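Local atomic coordinates of arginine--tRNA ligase (Campylobacter jejuni, PDB entry 3FNR), a protein that catalyses the ATP-dependent attachment of L-arginine to tRNA(Arg), releasing AMP and diphosphate, as a monomeric class I aminoacyl-tRNA synthetase. Residues S4-N9 with D365-N370; L11-L16 with L428-S433; Y75-G80 with V166-Y171; N81-L86 with S138-A143; L278-P283 with D324-Q329. The protein carries 1 engineered substitution. All blocks are in the same frame, centred on the assembly; numbering follows the deposited sequence. Where two conformers were deposited one is given.

Contact 1: residues S4-N9 with D365-N370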
# COMPACT_ATOMS: atom_id res chain seq x y z
N SER A 4 -23.60 2.52 30.11
CA SER A 4 -24.29 1.31 30.53
C SER A 4 -23.38 0.10 30.40
O SER A 4 -23.06 -0.32 29.29
CB SER A 4 -25.57 1.10 29.72
OG SER A 4 -26.25 -0.07 30.12
N LYS A 5 -22.96 -0.44 31.54
CA LYS A 5 -22.14 -1.64 31.57
C LYS A 5 -22.89 -2.86 31.06
O LYS A 5 -22.28 -3.73 30.43
CB LYS A 5 -21.60 -1.89 32.98
CG LYS A 5 -20.35 -1.09 33.29
CD LYS A 5 -20.48 -0.37 34.61
CE LYS A 5 -19.64 -1.00 35.67
NZ LYS A 5 -20.02 -0.54 37.03
N THR A 6 -24.20 -2.90 31.31
CA THR A 6 -25.07 -3.98 30.81
C THR A 6 -25.04 -4.03 29.28
O THR A 6 -24.91 -5.11 28.70
CB THR A 6 -26.54 -3.82 31.29
OG1 THR A 6 -26.57 -3.61 32.70
CG2 THR A 6 -27.37 -5.07 30.94
N PHE A 7 -25.15 -2.86 28.65
CA PHE A 7 -25.17 -2.74 27.20
C PHE A 7 -23.82 -3.11 26.61
O PHE A 7 -23.73 -3.98 25.74
CB PHE A 7 -25.59 -1.33 26.78
CG PHE A 7 -25.68 -1.14 25.27
CD1 PHE A 7 -26.73 -1.69 24.54
CD2 PHE A 7 -24.70 -0.40 24.60
CE1 PHE A 7 -26.81 -1.51 23.16
CE2 PHE A 7 -24.77 -0.22 23.21
CZ PHE A 7 -25.83 -0.78 22.49
N LEU A 8 -22.76 -2.46 27.10
CA LEU A 8 -21.39 -2.76 26.68
C LEU A 8 -21.00 -4.23 26.87
O LEU A 8 -20.28 -4.80 26.04
CB LEU A 8 -20.40 -1.85 27.40
CG LEU A 8 -20.43 -0.33 27.16
CD1 LEU A 8 -19.48 0.36 28.11
CD2 LEU A 8 -20.09 0.04 25.71
N ASN A 9 -21.47 -4.85 27.95
CA ASN A 9 -21.23 -6.27 28.19
C ASN A 9 -21.87 -7.13 27.10
O ASN A 9 -21.28 -8.10 26.65
CB ASN A 9 -21.74 -6.71 29.56
CG ASN A 9 -21.41 -8.15 29.88
OD1 ASN A 9 -20.24 -8.56 29.83
ND2 ASN A 9 -22.42 -8.93 30.21
N ASP A 365 -19.86 -10.51 33.88
CA ASP A 365 -20.79 -9.50 33.38
C ASP A 365 -20.22 -8.08 33.34
O ASP A 365 -20.90 -7.15 32.87
CB ASP A 365 -22.10 -9.53 34.17
CG ASP A 365 -21.89 -9.38 35.68
OD1 ASP A 365 -20.94 -8.70 36.12
OD2 ASP A 365 -22.71 -9.96 36.43
N LEU A 366 -18.99 -7.91 33.84
CA LEU A 366 -18.25 -6.64 33.78
C LEU A 366 -18.78 -5.55 34.72
O LEU A 366 -18.33 -4.40 34.68
CB LEU A 366 -18.15 -6.11 32.34
CG LEU A 366 -17.00 -6.52 31.41
CD1 LEU A 366 -16.30 -7.79 31.81
CD2 LEU A 366 -17.49 -6.63 29.97
N GLN A 367 -19.72 -5.92 35.59
CA GLN A 367 -20.39 -4.95 36.46
C GLN A 367 -19.45 -4.34 37.50
O GLN A 367 -19.67 -3.21 37.94
CB GLN A 367 -21.60 -5.61 37.12
CG GLN A 367 -22.80 -4.69 37.31
CD GLN A 367 -23.38 -4.19 35.99
OE1 GLN A 367 -23.73 -4.97 35.11
NE2 GLN A 367 -23.46 -2.87 35.86
N SER A 368 -18.39 -5.06 37.87
CA SER A 368 -17.46 -4.57 38.89
C SER A 368 -16.39 -3.62 38.39
O SER A 368 -15.61 -3.09 39.19
CB SER A 368 -16.79 -5.75 39.59
OG SER A 368 -15.81 -6.33 38.73
N LEU A 369 -16.32 -3.41 37.08
CA LEU A 369 -15.34 -2.50 36.48
C LEU A 369 -15.44 -1.07 37.02
O LEU A 369 -16.53 -0.50 37.10
CB LEU A 369 -15.50 -2.48 34.96
CG LEU A 369 -14.54 -3.27 34.06
CD1 LEU A 369 -13.97 -4.52 34.70
CD2 LEU A 369 -15.24 -3.61 32.75
N ASN A 370 -14.30 -0.51 37.42
CA ASN A 370 -14.22 0.89 37.81
C ASN A 370 -14.28 1.77 36.56
O ASN A 370 -14.26 1.25 35.44
CB ASN A 370 -12.97 1.16 38.67
CG ASN A 370 -11.65 0.94 37.94
OD1 ASN A 370 -11.58 0.88 36.71
ND2 ASN A 370 -10.58 0.81 38.70
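Lys5 and Asn9, one turn apart on the N-terminal helix 5-17, meet Asp365, Leu366 and Gln367 in a helix-to-loop contact at one end of the molecule, where the loop leads into helix 371-381. Lys5 extends to the loop, its chain bent at chi2 and chi3, and NZ gives a hydrogen bond of 2.8 Å to Gln367 O, the ammonium standing 32° from the carbonyl plane. The Gln367 side chain crosses the lysine obliquely, NE2 3.6 Å from Lys5 CB. The loop itself is shaped by a type I turn from Leu366 to Leu369 and, overlapping its start, an Asx turn in which Asp365 OD1 accepts from Gln367 N (3.1 Å). This segment belongs to the DALR anticodon-binding region, and the N-terminal helix rests on it here. Asn9 places its amide carbon CG 3.2 Å from Asp365 O, while Asn9 OD1 lies 3.4 Å from Leu366 CD2. The same OD1 accepts a hydrogen bond from Lys430 on helix 425-445.

Contact 2: residues L11-L16 with L428-S433; sequences LANQAL and LLKLFS
Lys430 and Asn13 make the polar link between helix 11-16 and helix 428-433, whose axes approach to 11.0 Å. Such a wide separation leaves the lysine to bridge the gap: CG is anti to the backbone N (chi1 -169°) and the chain runs extended beyond it, carrying NZ to within 2.7 Å of Asn13 OD1. The two side chains cross at about a right angle, and the ammonium sits above the plane of the amide carbonyl, 40° out of it. NZ also donates to Asn9 OD1, one turn earlier on the N-terminal helix, and to the carbonyls of Met362 and Ala364, which supply this buried cation with oxygen partners. Here the N-terminal helix lies against a helix of the DALR anticodon-binding region, the two segments crossing at 58°. The aliphatic part of the lysine is used as well, Ala12 CB lying 4.2 Å from Lys430 CE and Leu16 CD1 3.9 Å from Lys430 CG. Leu16 directs its other methyl, CD2, to Ser433 OG at 3.4 Å. Ser433 OG stands between the backbone N and the carbonyl carbon, from where it turns back on its own helix and donates to Lys430 O at 2.6 Å.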
# COMPACT_ATOMS: atom_id res chain seq x y z
N LEU A 11 -22.47 -6.17 23.99
CA LEU A 11 -21.57 -5.95 22.85
C LEU A 11 -20.28 -6.76 22.98
O LEU A 11 -19.79 -7.32 21.99
CB LEU A 11 -21.25 -4.46 22.68
CG LEU A 11 -22.37 -3.51 22.23
CD1 LEU A 11 -21.79 -2.14 21.91
CD2 LEU A 11 -23.14 -4.05 21.02
N ALA A 12 -19.75 -6.82 24.20
CA ALA A 12 -18.56 -7.63 24.48
C ALA A 12 -18.82 -9.10 24.22
O ALA A 12 -18.01 -9.77 23.59
CB ALA A 12 -18.09 -7.41 25.91
N ASN A 13 -19.98 -9.59 24.65
CA ASN A 13 -20.38 -10.97 24.40
C ASN A 13 -20.51 -11.29 22.92
O ASN A 13 -20.11 -12.36 22.48
CB ASN A 13 -21.68 -11.31 25.12
CG ASN A 13 -21.48 -11.61 26.59
OD1 ASN A 13 -20.38 -11.95 27.03
ND2 ASN A 13 -22.55 -11.48 27.37
N GLN A 14 -21.06 -10.35 22.15
CA GLN A 14 -21.21 -10.53 20.70
C GLN A 14 -19.87 -10.56 19.98
O GLN A 14 -19.66 -11.37 19.07
CB GLN A 14 -22.10 -9.44 20.12
CG GLN A 14 -23.57 -9.59 20.52
CD GLN A 14 -24.36 -8.30 20.39
OE1 GLN A 14 -25.34 -8.08 21.11
NE2 GLN A 14 -23.93 -7.42 19.48
N ALA A 15 -18.98 -9.66 20.39
CA ALA A 15 -17.63 -9.58 19.87
C ALA A 15 -16.84 -10.84 20.15
O ALA A 15 -16.15 -11.36 19.27
CB ALA A 15 -16.93 -8.37 20.47
N LEU A 16 -16.94 -11.35 21.38
CA LEU A 16 -16.13 -12.49 21.81
C LEU A 16 -16.68 -13.85 21.36
O LEU A 16 -15.92 -14.82 21.28
CB LEU A 16 -15.92 -12.46 23.33
CG LEU A 16 -15.16 -11.26 23.91
CD1 LEU A 16 -15.40 -11.19 25.41
CD2 LEU A 16 -13.67 -11.32 23.58
N LEU A 428 -11.93 -8.67 34.87
CA LEU A 428 -10.72 -8.05 34.35
C LEU A 428 -10.14 -8.82 33.16
O LEU A 428 -9.77 -8.22 32.17
CB LEU A 428 -9.67 -7.90 35.46
CG LEU A 428 -10.08 -6.98 36.61
CD1 LEU A 428 -9.14 -7.14 37.80
CD2 LEU A 428 -10.12 -5.53 36.15
N LEU A 429 -10.10 -10.14 33.27
CA LEU A 429 -9.67 -10.98 32.16
C LEU A 429 -10.55 -10.80 30.92
O LEU A 429 -10.02 -10.68 29.82
CB LEU A 429 -9.62 -12.45 32.58
CG LEU A 429 -8.48 -12.83 33.54
CD1 LEU A 429 -8.61 -14.29 33.96
CD2 LEU A 429 -7.11 -12.56 32.93
N LYS A 430 -11.87 -10.78 31.10
CA LYS A 430 -12.80 -10.60 29.98
C LYS A 430 -12.58 -9.25 29.31
O LYS A 430 -12.54 -9.16 28.07
CB LYS A 430 -14.25 -10.74 30.42
CG LYS A 430 -15.25 -10.85 29.27
CD LYS A 430 -16.69 -10.83 29.77
CE LYS A 430 -17.68 -10.62 28.65
NZ LYS A 430 -19.08 -10.82 29.11
N LEU A 431 -12.41 -8.22 30.13
CA LEU A 431 -12.02 -6.91 29.66
C LEU A 431 -10.77 -7.03 28.79
O LEU A 431 -10.76 -6.57 27.66
CB LEU A 431 -11.76 -5.95 30.82
CG LEU A 431 -11.21 -4.57 30.45
CD1 LEU A 431 -12.15 -3.83 29.54
CD2 LEU A 431 -10.93 -3.74 31.68
N PHE A 432 -9.74 -7.68 29.34
CA PHE A 432 -8.45 -7.82 28.66
C PHE A 432 -8.58 -8.57 27.35
O PHE A 432 -7.94 -8.20 26.36
CB PHE A 432 -7.43 -8.51 29.57
CG PHE A 432 -6.88 -7.64 30.68
CD1 PHE A 432 -5.72 -8.01 31.34
CD2 PHE A 432 -7.50 -6.45 31.05
CE1 PHE A 432 -5.19 -7.23 32.35
CE2 PHE A 432 -6.99 -5.66 32.08
CZ PHE A 432 -5.84 -6.05 32.73
N SER A 433 -9.45 -9.59 27.33
CA SER A 433 -9.64 -10.42 26.13
C SER A 433 -10.21 -9.59 25.00
O SER A 433 -9.92 -9.84 23.83
CB SER A 433 -10.55 -11.61 26.42
OG SER A 433 -11.90 -11.20 26.53

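Contact 3: residues Y75-G80 with V166-Y171. With SO4 (sulfate ion), chain E.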
# COMPACT_ATOMS: atom_id res chain seq x y z
N TYR A 75 -0.45 -1.51 -12.99
CA TYR A 75 -0.22 -1.28 -14.40
C TYR A 75 1.26 -1.48 -14.70
O TYR A 75 2.11 -0.79 -14.13
CB TYR A 75 -0.62 0.15 -14.77
CG TYR A 75 -0.52 0.48 -16.23
CD1 TYR A 75 -1.48 0.02 -17.13
CD2 TYR A 75 0.53 1.26 -16.73
CE1 TYR A 75 -1.40 0.32 -18.48
CE2 TYR A 75 0.62 1.55 -18.08
CZ TYR A 75 -0.35 1.09 -18.95
OH TYR A 75 -0.28 1.40 -20.29
N VAL A 76 1.54 -2.41 -15.61
CA VAL A 76 2.91 -2.74 -16.02
C VAL A 76 3.28 -1.97 -17.28
O VAL A 76 2.74 -2.24 -18.35
CB VAL A 76 3.09 -4.26 -16.26
CG1 VAL A 76 4.54 -4.62 -16.36
CG2 VAL A 76 2.42 -5.08 -15.15
N ASN A 77 4.20 -1.01 -17.17
CA ASN A 77 4.68 -0.24 -18.31
C ASN A 77 5.68 -1.07 -19.11
O ASN A 77 6.87 -0.80 -19.08
CB ASN A 77 5.34 1.06 -17.87
CG ASN A 77 4.34 2.12 -17.42
OD1 ASN A 77 3.68 2.75 -18.25
ND2 ASN A 77 4.26 2.35 -16.11
N ASP A 78 5.18 -2.08 -19.81
CA ASP A 78 6.06 -3.08 -20.41
C ASP A 78 6.17 -3.01 -21.93
O ASP A 78 6.41 -4.03 -22.59
CB ASP A 78 5.67 -4.49 -19.94
CG ASP A 78 4.34 -4.97 -20.50
OD1 ASP A 78 4.11 -6.19 -20.45
OD2 ASP A 78 3.53 -4.15 -20.99
N ALA A 79 6.00 -1.81 -22.49
CA ALA A 79 6.22 -1.59 -23.91
C ALA A 79 7.68 -1.85 -24.22
O ALA A 79 8.55 -1.59 -23.38
CB ALA A 79 5.85 -0.17 -24.28
N GLY A 80 7.95 -2.36 -25.43
CA GLY A 80 9.31 -2.61 -25.90
C GLY A 80 10.19 -1.38 -25.82
O GLY A 80 11.36 -1.46 -25.47
N VAL A 166 -1.73 -5.69 -15.11
CA VAL A 166 -2.13 -5.47 -16.51
C VAL A 166 -1.00 -4.90 -17.36
O VAL A 166 -0.21 -4.08 -16.89
CB VAL A 166 -3.40 -4.56 -16.64
CG1 VAL A 166 -4.59 -5.25 -16.14
CG2 VAL A 166 -3.23 -3.25 -15.91
N SER A 167 -0.94 -5.32 -18.62
CA SER A 167 0.14 -4.93 -19.52
C SER A 167 -0.23 -3.74 -20.40
O SER A 167 -1.33 -3.67 -20.94
CB SER A 167 0.54 -6.13 -20.39
OG SER A 167 1.48 -5.75 -21.38
N GLU A 168 0.71 -2.80 -20.52
CA GLU A 168 0.64 -1.69 -21.46
C GLU A 168 0.45 -2.19 -22.90
O GLU A 168 -0.35 -1.64 -23.66
CB GLU A 168 1.92 -0.84 -21.35
CG GLU A 168 2.05 0.32 -22.34
CD GLU A 168 3.27 1.20 -22.09
OE1 GLU A 168 3.23 2.39 -22.48
OE2 GLU A 168 4.27 0.72 -21.51
N ARG A 169 1.17 -3.26 -23.24
CA ARG A 169 1.15 -3.87 -24.57
C ARG A 169 -0.23 -4.36 -25.02
O ARG A 169 -0.50 -4.41 -26.21
CB ARG A 169 2.18 -5.00 -24.68
CG ARG A 169 3.61 -4.51 -24.85
CD ARG A 169 4.47 -5.55 -25.58
NE ARG A 169 5.14 -6.48 -24.67
CZ ARG A 169 6.46 -6.53 -24.49
NH1 ARG A 169 7.27 -5.71 -25.14
NH2 ARG A 169 6.97 -7.42 -23.64
N SER A 170 -1.10 -4.70 -24.07
CA SER A 170 -2.45 -5.15 -24.41
C SER A 170 -3.41 -4.01 -24.74
O SER A 170 -4.60 -4.25 -24.98
CB SER A 170 -3.02 -6.05 -23.30
OG SER A 170 -3.48 -5.29 -22.20
N TYR A 171 -2.90 -2.78 -24.78
CA TYR A 171 -3.69 -1.59 -25.10
C TYR A 171 -3.31 -0.89 -26.41
O TYR A 171 -3.72 0.26 -26.64
CB TYR A 171 -3.62 -0.58 -23.95
CG TYR A 171 -4.36 -1.02 -22.71
CD1 TYR A 171 -3.67 -1.59 -21.64
CD2 TYR A 171 -5.75 -0.89 -22.61
CE1 TYR A 171 -4.34 -2.01 -20.49
CE2 TYR A 171 -6.43 -1.29 -21.46
CZ TYR A 171 -5.72 -1.86 -20.41
OH TYR A 171 -6.37 -2.27 -19.28
S SO4 E . 6.18 -3.26 -28.28
O1 SO4 E . 5.53 -3.77 -29.49
O2 SO4 E . 6.93 -4.34 -27.65
O3 SO4 E . 7.08 -2.16 -28.63
O4 SO4 E . 5.17 -2.77 -27.36
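Asp78 OD2 is gripped from the end of strand 165-167 and the residues just after it: Ser167 OG donates to it at 2.6 Å, on the syn lone pair, and Arg169 N adds a weak bond of 3.4 Å. Ser167 OG is anti to its backbone N (chi1 173°), which points it at the carboxylate. Glu168 answers in the other direction; its extended side chain brings OE2 to Ala79 N at 3.2 Å, the N-H meeting the carboxylate from above its plane. Ala79 CB lies 3.3 Å from Glu168 OE2, and CG of Glu168 touches Tyr75 OH. Before these loops in the chain, the strands pair in parallel, with Val76 N bonded to Val166 O and Val76 O to Glu168 N. On the face carrying Tyr75 and Val166, CG2 of the valine packs against ring atom CD1.

Asp78 O lies over one face of the Arg169 guanidinium, 3.1 Å above its centre. Arg169 NH1 donates to sulfate O2 at 2.9 Å; Gly80 N adds weak bonds to this ion, probably a crystallisation component, while NH2 forms a salt bridge to Asp141. The paired strands are a parallel part of the mixed sheet of the class I (Rossmann-type) catalytic domain. Asn40 and Pro41 of the HIGH region touch Asn77 and Val76, Tyr226 of helix 219-231 meets the Tyr75 ring, Leu148 of helix 136-157 touches Val76, and helix 80-98 departs from the first segment.

Contact 4: residues N81-L86 with S138-A143; sequences NQIYLL and SLADWA
Ile83 and Leu86 pack on Ala140 and Ala143, and the contact between the two segments is essentially apolar. The closest approach is between backbone and methyl, Ile83 O lying 3.3 Å from Ala140 CB. Among the side chains, Ile83 CD1 meets Ala140 CB at 3.8 Å. Ile83 CG1, placed between the backbone N and the carbonyl carbon (chi1 67°), is 3.9 Å from Ala140 CB. Three residues further along each helix the pattern continues: Leu86 CD2 lies 3.8 Å from Ala143 CB. The small alanine side chains allow the backbones to come near, with an axis separation of 8.1 Å, and Leu86 CA is 5.9 Å from Ala140 CA.

One polar side chain borders the contact: Asp141 OD1 is 3.4 Å from Ile83 CD1, the two side chains crossing at about a right angle. This carboxylate oxygen has its charged partner elsewhere, in a salt bridge with Arg169 NH2, so the aspartate connects the helix pair to the loop after strand 165-167.

The segments cross almost perpendicularly, at 92°, and the first is kinked near Leu85 and Leu86. Both belong to helices of the catalytic domain, 80-98 and 136-157, lying between strands 69-76 and 165-167 in the chain. Helix 113-126 covers another side of the second, where Trp142 and Leu139 touch Ala122, and Ile90 of helix 80-98 extends the packing onto Leu139 and Ala143.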
# COMPACT_ATOMS: atom_id res chain seq x y z
N ASN A 81 9.59 -0.22 -26.12
CA ASN A 81 10.26 1.07 -26.07
C ASN A 81 10.56 1.54 -24.64
O ASN A 81 11.47 2.34 -24.42
CB ASN A 81 9.42 2.13 -26.81
CG ASN A 81 8.95 1.66 -28.19
OD1 ASN A 81 9.58 1.95 -29.21
ND2 ASN A 81 7.83 0.92 -28.22
N GLN A 82 9.78 1.03 -23.69
CA GLN A 82 9.96 1.36 -22.27
C GLN A 82 11.03 0.48 -21.61
O GLN A 82 11.85 0.97 -20.83
CB GLN A 82 8.62 1.21 -21.53
CG GLN A 82 7.53 2.17 -21.97
CD GLN A 82 7.47 3.44 -21.14
OE1 GLN A 82 8.41 4.24 -21.13
NE2 GLN A 82 6.36 3.64 -20.44
N ILE A 83 11.02 -0.81 -21.95
CA ILE A 83 11.90 -1.81 -21.33
C ILE A 83 13.20 -2.08 -22.09
O ILE A 83 13.99 -2.93 -21.67
CB ILE A 83 11.17 -3.17 -21.11
CG1 ILE A 83 10.84 -3.83 -22.45
CG2 ILE A 83 9.94 -2.99 -20.20
CD1 ILE A 83 10.35 -5.27 -22.36
N TYR A 84 13.40 -1.37 -23.21
CA TYR A 84 14.59 -1.55 -24.05
C TYR A 84 15.88 -1.34 -23.26
O TYR A 84 16.78 -2.19 -23.31
CB TYR A 84 14.55 -0.62 -25.28
CG TYR A 84 15.67 -0.86 -26.29
CD1 TYR A 84 15.58 -1.89 -27.23
CD2 TYR A 84 16.81 -0.05 -26.30
CE1 TYR A 84 16.60 -2.12 -28.16
CE2 TYR A 84 17.84 -0.27 -27.22
CZ TYR A 84 17.73 -1.31 -28.14
OH TYR A 84 18.74 -1.52 -29.05
N LEU A 85 15.94 -0.23 -22.52
CA LEU A 85 17.10 0.12 -21.70
C LEU A 85 17.46 -0.96 -20.67
O LEU A 85 18.64 -1.18 -20.38
CB LEU A 85 16.88 1.47 -20.99
CG LEU A 85 17.99 2.54 -21.01
CD1 LEU A 85 17.67 3.69 -20.06
CD2 LEU A 85 19.38 1.99 -20.71
N LEU A 86 16.45 -1.63 -20.11
CA LEU A 86 16.68 -2.75 -19.21
C LEU A 86 17.39 -3.92 -19.92
O LEU A 86 18.30 -4.53 -19.36
CB LEU A 86 15.37 -3.22 -18.57
CG LEU A 86 15.44 -4.38 -17.59
CD1 LEU A 86 16.04 -3.93 -16.26
CD2 LEU A 86 14.06 -5.00 -17.40
N SER A 138 14.55 -9.37 -26.91
CA SER A 138 14.32 -10.73 -26.39
C SER A 138 14.81 -10.84 -24.95
O SER A 138 14.21 -11.55 -24.13
CB SER A 138 15.02 -11.77 -27.26
OG SER A 138 14.42 -11.86 -28.54
N LEU A 139 15.90 -10.14 -24.65
CA LEU A 139 16.51 -10.11 -23.33
C LEU A 139 15.64 -9.29 -22.38
O LEU A 139 15.39 -9.70 -21.25
CB LEU A 139 17.93 -9.51 -23.40
CG LEU A 139 19.10 -10.06 -22.58
CD1 LEU A 139 20.19 -9.00 -22.47
CD2 LEU A 139 18.72 -10.57 -21.19
N ALA A 140 15.19 -8.13 -22.87
CA ALA A 140 14.31 -7.23 -22.14
C ALA A 140 12.97 -7.86 -21.74
O ALA A 140 12.51 -7.64 -20.63
CB ALA A 140 14.08 -5.96 -22.93
N ASP A 141 12.37 -8.65 -22.64
CA ASP A 141 11.13 -9.37 -22.35
C ASP A 141 11.30 -10.38 -21.22
O ASP A 141 10.45 -10.47 -20.32
CB ASP A 141 10.60 -10.09 -23.59
CG ASP A 141 10.03 -9.15 -24.64
OD1 ASP A 141 9.77 -7.97 -24.32
OD2 ASP A 141 9.85 -9.59 -25.79
N TRP A 142 12.40 -11.13 -21.28
CA TRP A 142 12.77 -12.11 -20.26
C TRP A 142 13.07 -11.41 -18.94
O TRP A 142 12.69 -11.88 -17.87
CB TRP A 142 13.99 -12.93 -20.71
CG TRP A 142 14.56 -13.83 -19.63
CD1 TRP A 142 14.16 -15.10 -19.33
CD2 TRP A 142 15.64 -13.52 -18.73
NE1 TRP A 142 14.92 -15.61 -18.30
CE2 TRP A 142 15.83 -14.66 -17.91
CE3 TRP A 142 16.46 -12.40 -18.54
CZ2 TRP A 142 16.81 -14.71 -16.91
CZ3 TRP A 142 17.43 -12.45 -17.55
CH2 TRP A 142 17.59 -13.59 -16.74
N ALA A 143 13.77 -10.28 -19.05
CA ALA A 143 14.21 -9.51 -17.90
C ALA A 143 13.06 -8.86 -17.15
O ALA A 143 12.98 -8.98 -15.93
CB ALA A 143 15.20 -8.46 -18.32

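Contact 5: residues L278-P283 with D324-Q329; sequences LKDGEP and DISDLQ
The Asp324 carboxylate is the flat group that faces the turn at Asp280 and Gly281, and its two oxygens divide the work. Asp324 OD2 receives Gly281 N at 2.9 Å on its syn side, 19° out of the carboxylate plane. Asp324 OD1 is met by Ser326 N on the anti side, at 3.2 Å. Asp280 N adds a weak bond to Asp324 OD1 of 3.2 Å. With CG anti to the backbone N (chi1 -158°), the carboxylate accepts from its own chain and from the turn.

The backbones meet beside it. Ile325 N donates to Leu278 O at 2.8 Å in a nearly straight bond (171° at the hydrogen), and Asp324 CA approaches Leu278 O at 3.4 Å in a CH...O contact. The side chains of Leu278 and Asp324 lie on one face of the sheet, Leu278 CB to Asp324 CG 3.8 Å. Lys279 lays its CG on Ile325 CG1 at 3.8 Å, while its NZ reaches Glu302 of helix 296-303 in a salt bridge.

Lys279 to Glu282 form a type I' turn that joins strands 267-279 and 282-283 as a beta hairpin with a two-residue loop. Against it, Asp324 ends a parallel strand of the catalytic-domain sheet with an Asx turn, from which the chain enters the 3-10 segment 325-328.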
# COMPACT_ATOMS: atom_id res chain seq x y z
N LEU A 278 15.36 8.72 8.65
CA LEU A 278 16.55 9.10 9.40
C LEU A 278 17.11 7.91 10.16
O LEU A 278 16.36 7.01 10.56
CB LEU A 278 16.25 10.21 10.41
CG LEU A 278 15.72 11.57 9.93
CD1 LEU A 278 15.31 12.40 11.13
CD2 LEU A 278 16.75 12.31 9.12
N LYS A 279 18.42 7.91 10.36
CA LYS A 279 19.09 7.02 11.30
C LYS A 279 20.12 7.83 12.09
O LYS A 279 21.03 8.43 11.50
CB LYS A 279 19.76 5.84 10.59
CG LYS A 279 20.24 4.75 11.54
CD LYS A 279 21.61 4.22 11.15
CE LYS A 279 21.54 2.99 10.26
NZ LYS A 279 21.35 1.74 11.05
N ASP A 280 19.96 7.83 13.41
CA ASP A 280 20.80 8.58 14.37
C ASP A 280 20.82 10.10 14.15
O ASP A 280 21.82 10.77 14.42
CB ASP A 280 22.23 8.00 14.44
CG ASP A 280 22.26 6.54 14.90
OD1 ASP A 280 23.01 5.74 14.30
OD2 ASP A 280 21.54 6.20 15.86
N GLY A 281 19.70 10.63 13.66
CA GLY A 281 19.55 12.06 13.41
C GLY A 281 19.97 12.51 12.02
O GLY A 281 19.72 13.65 11.62
N GLU A 282 20.62 11.61 11.28
CA GLU A 282 21.13 11.89 9.95
C GLU A 282 20.23 11.19 8.93
O GLU A 282 19.72 10.11 9.22
CB GLU A 282 22.56 11.37 9.83
CG GLU A 282 23.47 12.17 8.90
CD GLU A 282 24.75 11.44 8.54
OE1 GLU A 282 25.78 12.13 8.32
OE2 GLU A 282 24.74 10.19 8.47
N PRO A 283 20.00 11.81 7.75
CA PRO A 283 19.27 11.15 6.65
C PRO A 283 19.83 9.77 6.27
O PRO A 283 21.05 9.61 6.17
CB PRO A 283 19.41 12.14 5.48
CG PRO A 283 20.44 13.14 5.91
CD PRO A 283 20.34 13.20 7.39
N ASP A 324 12.78 8.64 12.47
CA ASP A 324 14.10 8.11 12.81
C ASP A 324 13.97 6.65 13.20
O ASP A 324 13.31 6.32 14.18
CB ASP A 324 14.76 8.92 13.94
CG ASP A 324 16.28 8.77 13.97
OD1 ASP A 324 16.80 7.66 13.70
OD2 ASP A 324 16.97 9.77 14.27
N ILE A 325 14.64 5.79 12.44
CA ILE A 325 14.57 4.34 12.62
C ILE A 325 15.29 3.80 13.87
O ILE A 325 15.16 2.62 14.21
CB ILE A 325 15.05 3.57 11.36
CG1 ILE A 325 16.55 3.75 11.14
CG2 ILE A 325 14.22 3.98 10.13
CD1 ILE A 325 17.17 2.72 10.22
N SER A 326 16.06 4.68 14.52
CA SER A 326 16.76 4.34 15.76
C SER A 326 15.79 4.20 16.93
O SER A 326 16.12 3.61 17.96
CB SER A 326 17.82 5.39 16.07
OG SER A 326 17.23 6.67 16.26
N ASP A 327 14.59 4.75 16.76
CA ASP A 327 13.51 4.67 17.75
C ASP A 327 13.00 3.24 17.94
O ASP A 327 12.44 2.91 18.99
CB ASP A 327 12.35 5.59 17.34
CG ASP A 327 12.74 7.06 17.25
OD1 ASP A 327 11.83 7.90 17.05
OD2 ASP A 327 13.94 7.39 17.37
N LEU A 328 13.23 2.40 16.94
CA LEU A 328 12.81 0.99 16.96
C LEU A 328 13.75 0.09 17.79
O LEU A 328 13.55 -1.12 17.86
CB LEU A 328 12.69 0.46 15.54
CG LEU A 328 11.95 1.36 14.55
CD1 LEU A 328 12.11 0.85 13.14
CD2 LEU A 328 10.47 1.51 14.91
N GLN A 329 14.76 0.70 18.39
CA GLN A 329 15.66 0.01 19.31
C GLN A 329 15.13 0.13 20.74
O GLN A 329 15.43 -0.72 21.59
CB GLN A 329 17.08 0.57 19.20
CG GLN A 329 17.70 0.49 17.80
CD GLN A 329 18.59 -0.74 17.59
OE1 GLN A 329 19.74 -0.62 17.16
NE2 GLN A 329 18.06 -1.93 17.88

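From the N terminus, helix 5-17 enters contacts 1 and 2 in turn, and both close in the C-terminal DALR region, on the loop 365-370 and on helix 425-445. Their segments alternate along the chain, so these two long loops cross; they also touch, through Asn9 and Lys430, and tie the N-terminal helix to the DALR region. Both loops enclose the other three contacts. Contact 3 joins strands 69-76 and 165-167, and contact 4 closes a shorter loop within it by pairing two of the intervening helices, 80-98 and 136-157; Arg169 and Asp141 link the two. Contact 5 follows in series, at another part of the same sheet, its centre about 39 Å from that of contact 3.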